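Local coordinates for protein PBP5 (Haemophilus influenzae, PDB 3A3J) that removes C-terminal D-alanyl residues from sugar-peptide precursors of the bacterial cell wall, as a serine D-alanyl-D-alanine carboxypeptidase, at residues V48-Q52 / G53-N57; T84-V88 / A89-R93. One frame throughout, in Å; residues are numbered along the deposited sequence.

Interaction 1 of 2, residues V48-Q52 / G53-N57; sequences VALKQ and GKIHN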
loop_
_atom_site.group_PDB
_atom_site.type_symbol
_atom_site.label_atom_id
_atom_site.label_comp_id
_atom_site.label_asym_id
_atom_site.label_seq_id
_atom_site.Cartn_x
_atom_site.Cartn_y
_atom_site.Cartn_z
ATOM N N VAL A 48 10.195 -0.362 8.644
ATOM C CA VAL A 48 11.268 -1.315 8.243
ATOM C C VAL A 48 12.496 -1.280 9.178
ATOM O O VAL A 48 13.054 -2.329 9.559
ATOM C CB VAL A 48 11.688 -1.094 6.817
ATOM C CG1 VAL A 48 12.863 -2.103 6.452
ATOM C CG2 VAL A 48 10.463 -1.280 5.889
ATOM N N ALA A 49 12.901 -0.080 9.590
ATOM C CA ALA A 49 14.022 0.022 10.509
ATOM C C ALA A 49 13.733 -0.706 11.832
ATOM O O ALA A 49 14.625 -1.385 12.352
ATOM C CB ALA A 49 14.381 1.464 10.738
ATOM N N LEU A 50 12.508 -0.572 12.369
ATOM C CA LEU A 50 12.083 -1.342 13.552
ATOM C C LEU A 50 12.037 -2.838 13.272
ATOM O O LEU A 50 12.359 -3.643 14.123
ATOM C CB LEU A 50 10.656 -0.956 14.002
ATOM C CG LEU A 50 10.560 0.427 14.641
ATOM C CD1 LEU A 50 9.131 1.026 14.675
ATOM C CD2 LEU A 50 11.189 0.332 16.056
ATOM N N LYS A 51 11.564 -3.206 12.086
ATOM C CA LYS A 51 11.465 -4.606 11.730
ATOM C C LYS A 51 12.856 -5.238 11.629
ATOM O O LYS A 51 13.074 -6.358 12.098
ATOM C CB LYS A 51 10.695 -4.738 10.430
ATOM C CG LYS A 51 10.173 -6.163 10.152
ATOM C CD LYS A 51 9.174 -6.168 9.009
ATOM C CE LYS A 51 9.835 -6.282 7.638
ATOM N NZ LYS A 51 8.873 -6.943 6.613
ATOM N N GLN A 52 13.812 -4.520 11.026
ATOM C CA GLN A 52 15.172 -5.054 10.933
ATOM C C GLN A 52 16.012 -4.930 12.169
ATOM O O GLN A 52 17.174 -5.267 12.098
ATOM C CB GLN A 52 15.902 -4.377 9.793
ATOM C CG GLN A 52 15.225 -4.731 8.471
ATOM C CD GLN A 52 15.772 -3.942 7.362
ATOM O OE1 GLN A 52 16.329 -2.899 7.574
ATOM N NE2 GLN A 52 15.600 -4.425 6.139
ATOM N N GLY A 53 15.477 -4.408 13.275
ATOM C CA GLY A 53 16.262 -4.254 14.526
ATOM C C GLY A 53 17.282 -3.102 14.551
ATOM O O GLY A 53 18.073 -2.981 15.481
ATOM N N LYS A 54 17.250 -2.225 13.561
ATOM C CA LYS A 54 18.186 -1.121 13.485
ATOM C C LYS A 54 17.784 0.027 14.411
ATOM O O LYS A 54 18.585 0.924 14.677
ATOM C CB LYS A 54 18.278 -0.625 12.050
ATOM C CG LYS A 54 18.749 -1.730 11.117
ATOM C CD LYS A 54 18.727 -1.321 9.591
ATOM C CE LYS A 54 19.334 -2.478 8.815
ATOM N NZ LYS A 54 19.094 -2.497 7.392
ATOM N N ILE A 55 16.541 0.022 14.897
ATOM C CA ILE A 55 16.178 0.959 15.923
ATOM C C ILE A 55 15.171 0.145 16.700
ATOM O O ILE A 55 14.731 -0.920 16.224
ATOM C CB ILE A 55 15.549 2.302 15.387
ATOM C CG1 ILE A 55 14.185 2.053 14.695
ATOM C CG2 ILE A 55 16.518 3.099 14.480
ATOM C CD1 ILE A 55 13.443 3.341 14.177
ATOM N N HIS A 56 14.840 0.621 17.894
ATOM C CA HIS A 56 13.903 -0.051 18.783
ATOM C C HIS A 56 12.868 0.932 19.225
ATOM O O HIS A 56 13.146 2.114 19.268
ATOM C CB HIS A 56 14.635 -0.675 19.949
ATOM C CG HIS A 56 15.378 -1.905 19.547
ATOM N ND1 HIS A 56 16.614 -1.858 18.924
ATOM C CD2 HIS A 56 15.026 -3.215 19.596
ATOM C CE1 HIS A 56 16.993 -3.082 18.602
ATOM N NE2 HIS A 56 16.052 -3.924 19.007
ATOM N N ASN A 57 11.636 0.471 19.458
ATOM C CA ASN A 57 10.612 1.386 19.946
ATOM C C ASN A 57 11.017 2.075 21.252
ATOM O O ASN A 57 10.534 3.146 21.581
ATOM C CB ASN A 57 9.307 0.625 20.213
ATOM C CG ASN A 57 8.502 0.451 18.986
ATOM O OD1 ASN A 57 7.963 -0.618 18.732
ATOM N ND2 ASN A 57 8.416 1.478 18.202
HETATM O O HOH W 1 13.174 -2.980 16.484
#
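Ala49 O accepts from Lys54 N at 3.0 Å, the principal backbone bond of the Schellman motif that ends helix 38-51. The donor sits nearly along the C=O axis (162°), and Ile55 N adds a long, weak bond to the same oxygen. Gly53, with positive phi, makes the turn and completes the motif through a weak bond from its N to Leu50 O at 3.3 Å. A water donates both to that Leu50 oxygen and to Ile55 O, 2.6 Å from the latter, stitching the departing chain to the last turn.

Among polar side chains, Gln52 and Lys54 run side by side as extended chains pointing the same way. Lys54 NZ reaches Gln52 OE1 at 2.8 Å, approaching from above the amide plane, 52° out of it.

Ile55 turns CG1 between its backbone N and carbonyl carbon (chi1 65°), which brings it 3.7 Å from Leu50 CD2, while its CD1 lies over Ala49 CB. Leu50 CD1 also meets Asn57 ND2 at 3.6 Å, the two side chains crossing at about a right angle. The carbonyls of Ala49 and Leu50 are thus engaged by backbone amides and water, while Ile55 folds back in apolar contact beside the Schellman motif.

Interaction 2 of 2, residues T84-V88 / A89-R93; sequences TQVSV and ADLNR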
loop_
_atom_site.group_PDB
_atom_site.type_symbol
_atom_site.label_atom_id
_atom_site.label_comp_id
_atom_site.label_asym_id
_atom_site.label_seq_id
_atom_site.Cartn_x
_atom_site.Cartn_y
_atom_site.Cartn_z
ATOM N N THR A 84 13.719 17.571 25.748
ATOM C CA THR A 84 13.154 16.407 26.358
ATOM C C THR A 84 13.634 15.170 25.608
ATOM O O THR A 84 14.236 15.246 24.554
ATOM C CB THR A 84 11.650 16.474 26.300
ATOM O OG1 THR A 84 11.259 16.553 24.908
ATOM C CG2 THR A 84 11.157 17.793 27.034
ATOM N N GLN A 85 13.356 14.030 26.186
ATOM C CA GLN A 85 13.661 12.755 25.611
ATOM C C GLN A 85 12.350 12.030 25.322
ATOM O O GLN A 85 11.484 12.007 26.200
ATOM C CB GLN A 85 14.450 11.980 26.640
ATOM C CG GLN A 85 15.872 12.552 26.684
ATOM C CD GLN A 85 16.863 11.494 26.433
ATOM O OE1 GLN A 85 17.105 10.651 27.297
ATOM N NE2 GLN A 85 17.426 11.478 25.221
ATOM N N VAL A 86 12.206 11.471 24.106
ATOM C CA VAL A 86 10.907 10.888 23.633
ATOM C C VAL A 86 11.113 9.558 22.914
ATOM O O VAL A 86 11.951 9.468 22.021
ATOM C CB VAL A 86 10.183 11.880 22.673
ATOM C CG1 VAL A 86 8.786 11.362 22.249
ATOM C CG2 VAL A 86 10.027 13.179 23.350
ATOM N N SER A 87 10.331 8.538 23.264
ATOM C CA SER A 87 10.543 7.229 22.664
ATOM C C SER A 87 10.156 7.166 21.171
ATOM O O SER A 87 9.319 7.918 20.656
ATOM C CB SER A 87 9.773 6.158 23.416
ATOM O OG SER A 87 8.413 6.382 23.048
ATOM N N VAL A 88 10.820 6.272 20.470
ATOM C CA VAL A 88 10.540 6.051 19.074
ATOM C C VAL A 88 9.054 5.624 18.934
ATOM O O VAL A 88 8.365 6.107 18.047
ATOM C CB VAL A 88 11.499 4.968 18.532
ATOM C CG1 VAL A 88 10.927 4.282 17.318
ATOM C CG2 VAL A 88 12.899 5.577 18.214
ATOM N N ALA A 89 8.549 4.794 19.840
ATOM C CA ALA A 89 7.075 4.434 19.842
ATOM C C ALA A 89 6.206 5.699 19.834
ATOM O O ALA A 89 5.358 5.874 18.968
ATOM C CB ALA A 89 6.747 3.596 21.072
ATOM N N ASP A 90 6.461 6.646 20.739
ATOM C CA ASP A 90 5.634 7.866 20.736
ATOM C C ASP A 90 5.802 8.604 19.493
ATOM O O ASP A 90 4.823 9.122 18.924
ATOM C CB ASP A 90 5.952 8.831 21.912
ATOM C CG ASP A 90 5.332 8.351 23.226
ATOM O OD1 ASP A 90 4.346 7.624 23.105
ATOM O OD2 ASP A 90 5.780 8.687 24.354
ATOM N N LEU A 91 7.045 8.707 19.024
ATOM C CA LEU A 91 7.264 9.537 17.845
ATOM C C LEU A 91 6.510 8.996 16.621
ATOM O O LEU A 91 5.918 9.703 15.878
ATOM C CB LEU A 91 8.767 9.673 17.559
ATOM C CG LEU A 91 9.624 10.455 18.588
ATOM C CD1 LEU A 91 11.075 10.275 18.203
ATOM C CD2 LEU A 91 9.193 11.908 18.442
ATOM N N ASN A 92 6.654 7.717 16.397
ATOM C CA ASN A 92 6.034 7.018 15.284
ATOM C C ASN A 92 4.477 7.059 15.385
ATOM O O ASN A 92 3.779 7.480 14.443
ATOM C CB ASN A 92 6.531 5.573 15.340
ATOM C CG ASN A 92 6.342 4.856 14.017
ATOM O OD1 ASN A 92 6.111 3.673 14.031
ATOM N ND2 ASN A 92 6.332 5.585 12.898
ATOM N N ARG A 93 3.968 6.763 16.578
ATOM C CA ARG A 93 2.538 6.943 16.833
ATOM C C ARG A 93 2.167 8.369 16.478
ATOM O O ARG A 93 1.184 8.599 15.755
ATOM C CB ARG A 93 2.180 6.519 18.288
ATOM C CG ARG A 93 0.723 6.657 18.737
ATOM C CD ARG A 93 0.166 5.326 19.375
ATOM N NE ARG A 93 1.217 4.691 20.093
ATOM C CZ ARG A 93 1.415 3.395 20.159
ATOM N NH1 ARG A 93 0.614 2.518 19.561
ATOM N NH2 ARG A 93 2.451 3.006 20.810
HETATM O O HOH W 2 8.375 8.923 25.287
#
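The Asp90 carboxylate is the flat group set against Ser87, its OD2 3.7 Å from Ser87 OG without a direct bond; Phe177 and Phe179 of strand 176-179 also touch the Asp90 side chain. A water joins the two residues, accepting from Ser87 N and donating to Asp90 OD2, 2.8 Å from the water. Ser87 is the N-cap of helix 88-98, and this water stands where a capping box would have a direct return bond. The capping bond itself is nearly straight: Asp90 N donates to Ser87 OG over 3.0 Å at 168°. With chi1 at 73°, OG lies between the serine N and carbonyl carbon and turns toward the first-turn amides.

Below the cap, Leu91 N bonds to Ser87 O at 2.9 Å, and Asn92 N bonds to Val88 O. The axes of strand 85-87 and helix 89-93 make an angle of 71°, and Val86 points its side chain toward the helix. Leu91, also packed on Val61 and Leu107, crosses it obliquely as N4 to its N', a hydrophobic staple. The helix leads to Ser99, probably an active-site residue. Val86 CG1 serves both neighbours, 3.8 Å from Asp90 CB and 3.9 Å from Leu91 CG.

From the N terminus, helix 38-51, which carries the probable proton acceptor Lys39, ends in interaction 1, and the loop that follows leads into strand 60-62. The chain later returns along strand 85-87, antiparallel to 60-62, and interaction 2 turns it into helix 88-98. The two contacts lie in series, neither nested nor crossed; each closes a turn of a few residues, one where a helix ends and one where a helix starts. Their centres are 14 Å apart, yet they touch: Asn57 O lies 3.1 Å from Ala89 N, a probable hydrogen bond, and Val88 packs against Ile55. Together they join two helix ends beside the small two-stranded sheet.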